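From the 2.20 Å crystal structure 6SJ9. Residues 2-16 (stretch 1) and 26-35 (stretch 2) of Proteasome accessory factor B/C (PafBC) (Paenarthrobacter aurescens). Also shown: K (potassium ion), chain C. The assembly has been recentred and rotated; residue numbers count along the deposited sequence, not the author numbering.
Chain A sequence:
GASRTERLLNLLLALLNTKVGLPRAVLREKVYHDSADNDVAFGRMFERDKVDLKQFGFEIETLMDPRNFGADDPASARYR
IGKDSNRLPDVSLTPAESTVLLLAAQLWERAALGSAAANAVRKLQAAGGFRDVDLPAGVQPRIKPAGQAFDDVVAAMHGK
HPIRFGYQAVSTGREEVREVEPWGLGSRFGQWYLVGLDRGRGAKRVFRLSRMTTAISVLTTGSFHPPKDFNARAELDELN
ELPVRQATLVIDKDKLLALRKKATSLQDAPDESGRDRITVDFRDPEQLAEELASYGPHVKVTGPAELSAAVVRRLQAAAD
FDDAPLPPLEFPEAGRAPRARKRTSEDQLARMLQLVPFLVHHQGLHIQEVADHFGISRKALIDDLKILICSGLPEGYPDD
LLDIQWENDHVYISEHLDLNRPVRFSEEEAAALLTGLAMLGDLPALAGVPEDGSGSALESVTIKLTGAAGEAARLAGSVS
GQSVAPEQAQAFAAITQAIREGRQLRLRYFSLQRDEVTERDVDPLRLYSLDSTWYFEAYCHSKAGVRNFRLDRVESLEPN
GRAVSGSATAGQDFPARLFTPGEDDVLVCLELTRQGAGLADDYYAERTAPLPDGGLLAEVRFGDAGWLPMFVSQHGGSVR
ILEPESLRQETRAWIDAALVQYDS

Stretch 1, residues 2-16: ASRTERLLNLLLALL
Stretch 2, residues 26-35: VLREKVYHDS

No hydrogen bond joins these two stretches; they are held by van der Waals packing, of side chains on each other and on the backbone of stretch 1, and its centre is a single valine, V31, seated as a knob in a hole formed by R7, N10, L11 and A14. V31 has the largest area covered by the opposing stretch, 76 Å² of the 454 Å² buried over both sides.

Stretch 1 is helical throughout, from residue 2 to 16, with phi/psi near -65/-40 and an unbroken series of i to i-4 backbone hydrogen bonds; the first, E6 N to A2 O, is 3.0 Å, and the last, L16 N to L12 O, is also 3.0 Å. Stretch 2 enters already helical at V26, and K30 N to V26 O (3.0 Å) and V31 N to L27 O (2.9 Å) continue that pattern. V31 has phi/psi -112/-42 and Y32 -103/35; the bond from Y32 N to R28 O (2.9 Å) is weak. The axes run at 130° between their N-to-C directions and approach to 10.3 Å. Register is set by three CA pairs: L11 CA lies 6.1 Å from V31 CA. A14 CA lies 7.7 Å from L27 CA. S3 CA lies 9.0 Å from D34 CA.

V31 points toward stretch 1 with chi1 t. Its CG1 lies 3.7 Å from R7 O, 3.8 Å from L11 N, 3.9 Å from N10 CB and 4.2 Å from L11 CB, while CG2 reaches A14 CB at 4.2 Å. R7 O and L11 N are already paired with each other in the helix (2.8 Å), so an apolar methyl can rest against this backbone without displacing a hydrogen bond. A short, branched side chain suits the close L11–V31 approach. A14 also points toward its partner, and its small CB meets L27 CD2 at 4.2 Å and K30 NZ at 3.8 Å.

L27, mt and directed toward stretch 1, extends the apolar patch: its CD1 is 3.7 Å from L15 CD2 and 4.2 Å from L11 CD1. L11 (tp) and L15 (mt) both start sideways, but the end of L15 comes nearer. All three leucines are buried, as their hydrocarbon side chains favour.

Toward the start of stretch 1, R7 lies against Y32. Chi1 t puts R7 CG over one face of the Y32 ring and chi2 t sets R7 CD 3.4 Å from Y32 CE2; chi3 p and chi4 -118° then orient the guanidinium. Y32 CE2 lies oblique to the guanidinium, so this is not described as a stack; R7 NE and NH2 are hydrogen-bonded elsewhere in the structure. Y32 (chi1 m, chi2 82°) starts sideways, but its end comes nearer, bringing OH to 3.5 Å from L11 CD2. That hydroxyl also finds its hydrogen bond elsewhere, so it can sit beside a leucine methyl.

The exposed margin is looser. S3 (t) and D34 (t) point toward each other's stretch, yet S3 OG and D34 OD2 remain 3.6 Å apart, and D34 is poorly ordered. At the other end of stretch 1, L16 O binds the potassium ion K at 2.6 Å.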

# COMPACT_ATOMS: atom_id res chain seq x y z
N ALA A 2 -4.47 -13.83 23.66
CA ALA A 2 -5.14 -13.88 22.36
C ALA A 2 -6.65 -14.07 22.54
O ALA A 2 -7.45 -13.53 21.76
CB ALA A 2 -4.55 -15.00 21.51
N SER A 3 -7.04 -14.86 23.54
CA SER A 3 -8.45 -15.02 23.88
C SER A 3 -9.08 -13.72 24.37
O SER A 3 -10.29 -13.54 24.23
CB SER A 3 -8.62 -16.13 24.93
OG SER A 3 -9.99 -16.37 25.21
N ARG A 4 -8.30 -12.81 24.97
CA ARG A 4 -8.88 -11.51 25.31
C ARG A 4 -9.07 -10.64 24.08
O ARG A 4 -10.11 -9.98 23.95
CB ARG A 4 -8.04 -10.77 26.35
CG ARG A 4 -8.59 -9.39 26.68
CD ARG A 4 -7.65 -8.60 27.55
NE ARG A 4 -7.95 -7.17 27.63
CZ ARG A 4 -7.43 -6.26 26.80
NH1 ARG A 4 -6.60 -6.64 25.84
NH2 ARG A 4 -7.72 -4.97 26.95
N THR A 5 -8.10 -10.60 23.17
CA THR A 5 -8.30 -9.81 21.96
C THR A 5 -9.51 -10.31 21.20
O THR A 5 -10.39 -9.53 20.82
CB THR A 5 -7.06 -9.80 21.08
OG1 THR A 5 -5.99 -9.18 21.79
CG2 THR A 5 -7.32 -8.99 19.82
N GLU A 6 -9.59 -11.62 21.00
CA GLU A 6 -10.74 -12.17 20.30
C GLU A 6 -12.03 -11.94 21.07
O GLU A 6 -13.07 -11.67 20.46
CB GLU A 6 -10.52 -13.65 20.01
CG GLU A 6 -9.76 -13.92 18.71
CD GLU A 6 -10.60 -13.61 17.46
OE1 GLU A 6 -10.48 -12.49 16.90
OE2 GLU A 6 -11.40 -14.49 17.03
N ARG A 7 -11.98 -12.03 22.40
CA ARG A 7 -13.18 -11.83 23.19
C ARG A 7 -13.69 -10.40 23.07
O ARG A 7 -14.89 -10.17 22.94
CB ARG A 7 -12.91 -12.21 24.66
CG ARG A 7 -14.12 -12.16 25.58
CD ARG A 7 -13.78 -12.58 27.02
NE ARG A 7 -12.96 -11.57 27.67
CZ ARG A 7 -11.72 -11.76 28.12
NH1 ARG A 7 -11.16 -12.96 28.02
NH2 ARG A 7 -11.05 -10.77 28.69
N LEU A 8 -12.77 -9.43 23.09
CA LEU A 8 -13.16 -8.04 22.87
C LEU A 8 -13.80 -7.86 21.50
O LEU A 8 -14.83 -7.20 21.39
CB LEU A 8 -11.96 -7.11 23.01
CG LEU A 8 -11.51 -6.91 24.45
CD1 LEU A 8 -10.40 -5.88 24.53
CD2 LEU A 8 -12.65 -6.54 25.38
N LEU A 9 -13.21 -8.47 20.46
CA LEU A 9 -13.76 -8.33 19.12
C LEU A 9 -15.17 -8.90 19.04
O LEU A 9 -16.10 -8.21 18.57
CB LEU A 9 -12.84 -8.99 18.08
CG LEU A 9 -11.48 -8.31 17.95
CD1 LEU A 9 -10.37 -9.10 17.21
CD2 LEU A 9 -11.66 -6.93 17.27
N ASN A 10 -15.37 -10.11 19.57
CA ASN A 10 -16.69 -10.75 19.59
C ASN A 10 -17.69 -9.95 20.42
O ASN A 10 -18.86 -9.81 20.04
CB ASN A 10 -16.55 -12.18 20.15
CG ASN A 10 -15.79 -13.13 19.21
OD1 ASN A 10 -15.86 -13.02 17.99
ND2 ASN A 10 -15.01 -14.03 19.80
N LEU A 11 -17.25 -9.42 21.58
CA LEU A 11 -18.16 -8.61 22.40
C LEU A 11 -18.59 -7.38 21.61
O LEU A 11 -19.78 -7.07 21.53
CB LEU A 11 -17.50 -8.22 23.73
CG LEU A 11 -18.27 -7.28 24.67
CD1 LEU A 11 -19.62 -7.87 25.03
CD2 LEU A 11 -17.49 -6.98 25.94
N LEU A 12 -17.63 -6.71 20.97
CA LEU A 12 -17.95 -5.50 20.23
C LEU A 12 -18.95 -5.80 19.11
O LEU A 12 -19.92 -5.05 18.92
CB LEU A 12 -16.65 -4.89 19.67
CG LEU A 12 -16.76 -3.81 18.59
CD1 LEU A 12 -17.51 -2.59 19.10
CD2 LEU A 12 -15.34 -3.39 18.05
N LEU A 13 -18.78 -6.90 18.40
CA LEU A 13 -19.71 -7.20 17.31
C LEU A 13 -21.10 -7.56 17.82
O LEU A 13 -22.09 -7.11 17.26
CB LEU A 13 -19.17 -8.33 16.43
CG LEU A 13 -17.92 -7.84 15.72
CD1 LEU A 13 -17.26 -8.96 15.00
CD2 LEU A 13 -18.31 -6.73 14.75
N ALA A 14 -21.17 -8.32 18.91
CA ALA A 14 -22.47 -8.70 19.47
C ALA A 14 -23.27 -7.49 19.91
O ALA A 14 -24.50 -7.43 19.73
CB ALA A 14 -22.26 -9.64 20.66
N LEU A 15 -22.60 -6.51 20.51
CA LEU A 15 -23.32 -5.33 20.96
C LEU A 15 -23.67 -4.41 19.81
O LEU A 15 -24.72 -3.74 19.85
CB LEU A 15 -22.47 -4.58 21.99
CG LEU A 15 -22.07 -5.39 23.22
CD1 LEU A 15 -21.23 -4.53 24.13
CD2 LEU A 15 -23.33 -5.88 23.93
N LEU A 16 -22.85 -4.41 18.76
CA LEU A 16 -23.12 -3.61 17.58
C LEU A 16 -24.32 -4.17 16.83
O LEU A 16 -25.16 -3.42 16.32
CB LEU A 16 -21.87 -3.58 16.69
CG LEU A 16 -21.29 -2.28 16.15
CD1 LEU A 16 -21.35 -1.10 17.11
CD2 LEU A 16 -19.85 -2.49 15.68
N VAL A 26 -27.55 -13.52 27.72
CA VAL A 26 -27.29 -13.86 26.33
C VAL A 26 -25.82 -13.62 25.98
O VAL A 26 -25.20 -14.42 25.27
CB VAL A 26 -28.24 -13.07 25.41
CG1 VAL A 26 -27.92 -13.36 23.96
CG2 VAL A 26 -29.69 -13.40 25.72
N LEU A 27 -25.24 -12.51 26.47
CA LEU A 27 -23.83 -12.23 26.18
C LEU A 27 -22.93 -13.32 26.71
O LEU A 27 -21.93 -13.67 26.08
CB LEU A 27 -23.41 -10.88 26.77
CG LEU A 27 -24.00 -9.66 26.09
CD1 LEU A 27 -23.40 -8.37 26.68
CD2 LEU A 27 -23.72 -9.76 24.62
N ARG A 28 -23.26 -13.88 27.88
CA ARG A 28 -22.40 -14.92 28.45
C ARG A 28 -22.32 -16.12 27.51
O ARG A 28 -21.23 -16.63 27.24
CB ARG A 28 -22.90 -15.36 29.81
CG ARG A 28 -22.05 -16.49 30.38
CD ARG A 28 -22.55 -17.01 31.72
NE ARG A 28 -21.72 -18.11 32.21
CZ ARG A 28 -21.94 -18.77 33.34
NH1 ARG A 28 -22.99 -18.47 34.10
NH2 ARG A 28 -21.13 -19.76 33.70
N GLU A 29 -23.47 -16.55 26.98
CA GLU A 29 -23.51 -17.70 26.09
C GLU A 29 -22.83 -17.42 24.76
O GLU A 29 -22.07 -18.25 24.25
CB GLU A 29 -24.97 -18.08 25.84
CG GLU A 29 -25.76 -18.43 27.10
CD GLU A 29 -27.26 -18.55 26.83
OE1 GLU A 29 -28.02 -18.78 27.79
OE2 GLU A 29 -27.67 -18.39 25.66
N LYS A 30 -23.05 -16.22 24.21
CA LYS A 30 -22.57 -15.89 22.87
C LYS A 30 -21.07 -15.61 22.83
O LYS A 30 -20.39 -15.99 21.87
CB LYS A 30 -23.33 -14.69 22.31
CG LYS A 30 -24.74 -14.99 21.87
CD LYS A 30 -25.36 -13.73 21.29
CE LYS A 30 -24.47 -13.10 20.23
NZ LYS A 30 -25.11 -11.90 19.63
N VAL A 31 -20.55 -14.93 23.85
CA VAL A 31 -19.18 -14.46 23.84
C VAL A 31 -18.32 -15.19 24.86
O VAL A 31 -17.17 -15.54 24.57
CB VAL A 31 -19.14 -12.93 24.09
CG1 VAL A 31 -17.72 -12.38 23.90
CG2 VAL A 31 -20.14 -12.23 23.18
N TYR A 32 -18.85 -15.41 26.06
CA TYR A 32 -18.11 -15.93 27.20
C TYR A 32 -18.38 -17.41 27.44
O TYR A 32 -18.44 -17.85 28.60
CB TYR A 32 -18.42 -15.11 28.45
CG TYR A 32 -18.05 -13.64 28.37
CD1 TYR A 32 -18.89 -12.72 27.75
CD2 TYR A 32 -16.87 -13.17 28.95
CE1 TYR A 32 -18.56 -11.39 27.69
CE2 TYR A 32 -16.54 -11.84 28.89
CZ TYR A 32 -17.38 -10.95 28.26
OH TYR A 32 -17.04 -9.62 28.22
N HIS A 33 -18.60 -18.18 26.37
CA HIS A 33 -18.74 -19.62 26.53
C HIS A 33 -17.46 -20.22 27.09
O HIS A 33 -17.51 -21.21 27.83
CB HIS A 33 -19.10 -20.28 25.19
CG HIS A 33 -18.37 -19.71 24.01
ND1 HIS A 33 -17.00 -19.57 23.96
CD2 HIS A 33 -18.83 -19.28 22.81
CE1 HIS A 33 -16.64 -19.06 22.80
NE2 HIS A 33 -17.73 -18.87 22.08
N ASP A 34 -16.30 -19.63 26.76
CA ASP A 34 -15.02 -20.15 27.22
C ASP A 34 -14.93 -20.16 28.74
O ASP A 34 -14.36 -21.08 29.33
CB ASP A 34 -13.89 -19.32 26.61
CG ASP A 34 -12.54 -20.00 26.67
OD1 ASP A 34 -12.42 -21.08 27.30
OD2 ASP A 34 -11.58 -19.45 26.09
N SER A 35 -15.47 -19.13 29.39
CA SER A 35 -15.39 -19.03 30.85
C SER A 35 -16.18 -20.17 31.48
O SER A 35 -17.41 -20.21 31.38
CB SER A 35 -15.89 -17.67 31.33
OG SER A 35 -15.22 -16.64 30.63
K K C . -26.42 -1.55 17.62